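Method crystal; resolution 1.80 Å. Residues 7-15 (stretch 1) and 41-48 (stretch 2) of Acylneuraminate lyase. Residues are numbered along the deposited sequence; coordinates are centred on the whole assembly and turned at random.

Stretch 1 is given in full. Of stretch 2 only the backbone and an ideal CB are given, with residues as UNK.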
# COMPACT_ATOMS: atom_id res chain seq x y z
N PHE A 7 -19.65 10.90 28.05
CA PHE A 7 -18.58 10.59 27.11
C PHE A 7 -18.32 11.73 26.12
O PHE A 7 -17.58 11.56 25.15
CB PHE A 7 -18.89 9.32 26.35
CG PHE A 7 -18.94 8.10 27.23
CD1 PHE A 7 -17.75 7.55 27.74
CD2 PHE A 7 -20.17 7.50 27.54
CE1 PHE A 7 -17.77 6.43 28.53
CE2 PHE A 7 -20.20 6.37 28.36
CZ PHE A 7 -19.00 5.82 28.84
N LYS A 8 -18.94 12.87 26.38
CA LYS A 8 -18.71 14.07 25.56
C LYS A 8 -17.43 14.75 25.99
O LYS A 8 -17.12 14.81 27.18
CB LYS A 8 -19.87 15.03 25.70
CG LYS A 8 -21.12 14.46 25.01
CD LYS A 8 -22.38 15.29 25.22
CE LYS A 8 -23.50 14.70 24.37
NZ LYS A 8 -24.67 15.65 24.33
N GLY A 9 -16.70 15.28 25.01
CA GLY A 9 -15.59 16.16 25.29
C GLY A 9 -14.23 15.50 25.10
O GLY A 9 -14.06 14.59 24.26
N LEU A 10 -13.26 15.94 25.90
CA LEU A 10 -11.88 15.50 25.71
C LEU A 10 -11.43 14.45 26.71
O LEU A 10 -11.56 14.65 27.93
CB LEU A 10 -10.92 16.68 25.79
CG LEU A 10 -11.11 17.76 24.73
CD1 LEU A 10 -10.07 18.88 25.02
CD2 LEU A 10 -10.92 17.18 23.32
N PHE A 11 -10.88 13.37 26.17
CA PHE A 11 -10.31 12.26 26.95
C PHE A 11 -8.84 12.06 26.54
O PHE A 11 -8.58 11.30 25.61
CB PHE A 11 -11.06 10.98 26.62
CG PHE A 11 -12.45 10.91 27.20
CD1 PHE A 11 -13.44 11.80 26.80
CD2 PHE A 11 -12.76 9.96 28.16
CE1 PHE A 11 -14.72 11.75 27.35
CE2 PHE A 11 -14.05 9.87 28.71
CZ PHE A 11 -15.02 10.77 28.33
N PRO A 12 -7.89 12.69 27.25
CA PRO A 12 -6.49 12.37 26.99
C PRO A 12 -6.24 10.87 27.16
O PRO A 12 -6.78 10.22 28.10
CB PRO A 12 -5.73 13.15 28.09
CG PRO A 12 -6.81 13.42 29.17
CD PRO A 12 -8.05 13.64 28.38
N ALA A 13 -5.45 10.33 26.26
CA ALA A 13 -4.93 8.97 26.40
C ALA A 13 -3.72 9.06 27.33
O ALA A 13 -2.61 9.41 26.92
CB ALA A 13 -4.56 8.39 25.05
N MET A 14 -3.97 8.79 28.60
CA MET A 14 -3.03 9.09 29.67
C MET A 14 -1.71 8.36 29.51
O MET A 14 -1.70 7.19 29.23
CB MET A 14 -3.63 8.68 31.01
CG MET A 14 -2.90 9.34 32.19
SD MET A 14 -3.51 8.72 33.74
CE MET A 14 -2.63 7.18 33.89
N VAL A 15 -0.61 9.09 29.71
CA VAL A 15 0.72 8.48 29.79
C VAL A 15 0.83 7.72 31.12
O VAL A 15 0.20 8.08 32.11
CB VAL A 15 1.84 9.54 29.65
CG1 VAL A 15 1.77 10.17 28.26
CG2 VAL A 15 1.73 10.64 30.75
N UNK A 41 -8.26 20.32 32.75
CA UNK A 41 -9.73 20.40 32.84
C UNK A 41 -10.43 19.50 31.84
O UNK A 41 -11.37 19.93 31.15
CB UNK A 41 -10.19 21.84 32.63
N UNK A 42 -9.97 18.24 31.76
CA UNK A 42 -10.51 17.31 30.77
C UNK A 42 -11.88 16.77 31.22
O UNK A 42 -12.26 16.87 32.40
CB UNK A 42 -9.53 16.16 30.54
N UNK A 43 -12.60 16.19 30.27
CA UNK A 43 -13.90 15.61 30.56
C UNK A 43 -13.79 14.16 31.01
O UNK A 43 -14.69 13.63 31.67
CB UNK A 43 -14.80 15.71 29.33
N UNK A 44 -12.68 13.51 30.65
CA UNK A 44 -12.48 12.14 31.01
C UNK A 44 -11.04 11.75 30.77
O UNK A 44 -10.27 12.53 30.20
CB UNK A 44 -13.43 11.23 30.23
N UNK A 45 -10.69 10.53 31.18
CA UNK A 45 -9.32 10.02 30.97
C UNK A 45 -9.42 8.62 30.41
O UNK A 45 -10.23 7.80 30.88
CB UNK A 45 -8.51 10.03 32.27
N UNK A 46 -8.58 8.33 29.41
CA UNK A 46 -8.52 7.03 28.76
C UNK A 46 -7.18 6.43 29.15
O UNK A 46 -6.13 6.96 28.78
CB UNK A 46 -8.68 7.13 27.24
N UNK A 47 -7.21 5.34 29.93
CA UNK A 47 -5.97 4.81 30.50
C UNK A 47 -5.51 3.53 29.86
O UNK A 47 -6.30 2.80 29.25
CB UNK A 47 -6.14 4.58 32.00
N UNK A 48 -4.22 3.25 30.05
CA UNK A 48 -3.54 2.04 29.57
C UNK A 48 -3.80 1.67 28.11
O UNK A 48 -3.95 0.50 27.77
CB UNK A 48 -3.95 0.86 30.45

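Two strands running in the same general direction, 33° apart, set the rules here.

Position 41 has positive phi (56°), which favours glycine, asparagine or aspartate without excluding others, and its CB finds nothing of stretch 1 within 5.5 Å. The contact makes no demand; the residue is Lys41.

At position 42 the CB points toward stretch 1, 3.6 Å from both Leu10 O and Pro12 CD. A compact apolar side chain would suit, whether valine, isoleucine or alanine. It is Val42, whose CG1 packs 3.4 Å from Pro12 CD.

Position 43 also points toward stretch 1, its CB a tight 3.3 Å from Lys8 O. Close by, the amide of Leu10 offers a donor, and Gly9 leaves the approach free of a side chain. A short acceptor fits: aspartate or asparagine, perhaps serine. Asp43 reaches in with chi1 in m, and its OD2 accepts a hydrogen bond from Leu10 N at 2.8 Å, almost straight at 168°. The fit is one reason for the bare Gly9, where an ideal CB would lie 2.1 Å from Asp43 OD2; the backbone angles there call for glycine in any case. The backbone helps too, Asp43 N donating to Leu10 O at 3.0 Å.

At position 44 the choice closes. The ideal CB sits 2.1 Å from Phe11 CE2, a clash for anything but glycine. Gly44 lays its CA over the face of the Phe11 ring, 3.7 Å from the centroid, as a CH-pi contact. Its N donates to the same Leu10 O at 3.2 Å.

Position 45 turns its CB away, yet Met14 CB is 5.2 Å from it, so a branched or longer apolar chain could reach back. Ile45 does so, placing CG2 3.7 Å from Met14 CB.

Position 46 points toward stretch 1, with Pro12 O 3.7 Å from the CB and small Ala13 alongside. Flat or slender side chains that can turn outward would suit. Tyr46, chi1 in t, leads its end away and leaves Ala13 CB at the ring edge, 4.1 Å from CD2. The backbone bridges here: Tyr46 N donates to Pro12 O at 2.9 Å, and Met14 N to Tyr46 O at 2.8 Å.

Position 47 points sideways, with Met14 CE 4.8 Å from its CB, inviting several apolar residues. Ile47 brings CG2 to 4.2 Å from Met14 SD.

Position 48 points away, leaving its side chain free of stretch 1; it is Thr48, tied through its backbone N to Met14 O by a water.

Stretch 2 (41-48) KVDGIYIT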
# COMPACT_ATOMS: atom_id res chain seq x y z
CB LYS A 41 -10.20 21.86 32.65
CG LYS A 41 -9.59 22.87 33.63
CD LYS A 41 -10.45 23.06 34.87
CE LYS A 41 -9.83 24.09 35.85
NZ LYS A 41 -9.82 25.48 35.28
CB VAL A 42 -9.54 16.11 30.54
CG1 VAL A 42 -8.20 16.63 30.04
CG2 VAL A 42 -9.33 15.30 31.84
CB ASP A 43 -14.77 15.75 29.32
CG ASP A 43 -14.91 17.18 28.90
OD1 ASP A 43 -15.67 17.89 29.59
OD2 ASP A 43 -14.24 17.62 27.92
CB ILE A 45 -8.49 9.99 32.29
CG1 ILE A 45 -8.46 11.37 32.92
CG2 ILE A 45 -7.05 9.53 32.03
CD1 ILE A 45 -7.97 11.39 34.38
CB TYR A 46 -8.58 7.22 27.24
CG TYR A 46 -8.54 5.95 26.42
CD1 TYR A 46 -9.68 5.17 26.27
CD2 TYR A 46 -7.37 5.55 25.75
CE1 TYR A 46 -9.67 4.02 25.50
CE2 TYR A 46 -7.35 4.39 24.97
CZ TYR A 46 -8.50 3.62 24.86
OH TYR A 46 -8.55 2.48 24.11
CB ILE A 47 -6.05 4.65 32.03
CG1 ILE A 47 -6.98 3.48 32.39
CG2 ILE A 47 -6.46 5.99 32.67
CD1 ILE A 47 -6.74 2.91 33.81
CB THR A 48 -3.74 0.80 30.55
OG1 THR A 48 -5.14 0.53 30.74
CG2 THR A 48 -3.08 1.12 31.89
O HOH W 1 -2.14 4.99 30.99
O HOH W 2 -3.75 5.65 27.75
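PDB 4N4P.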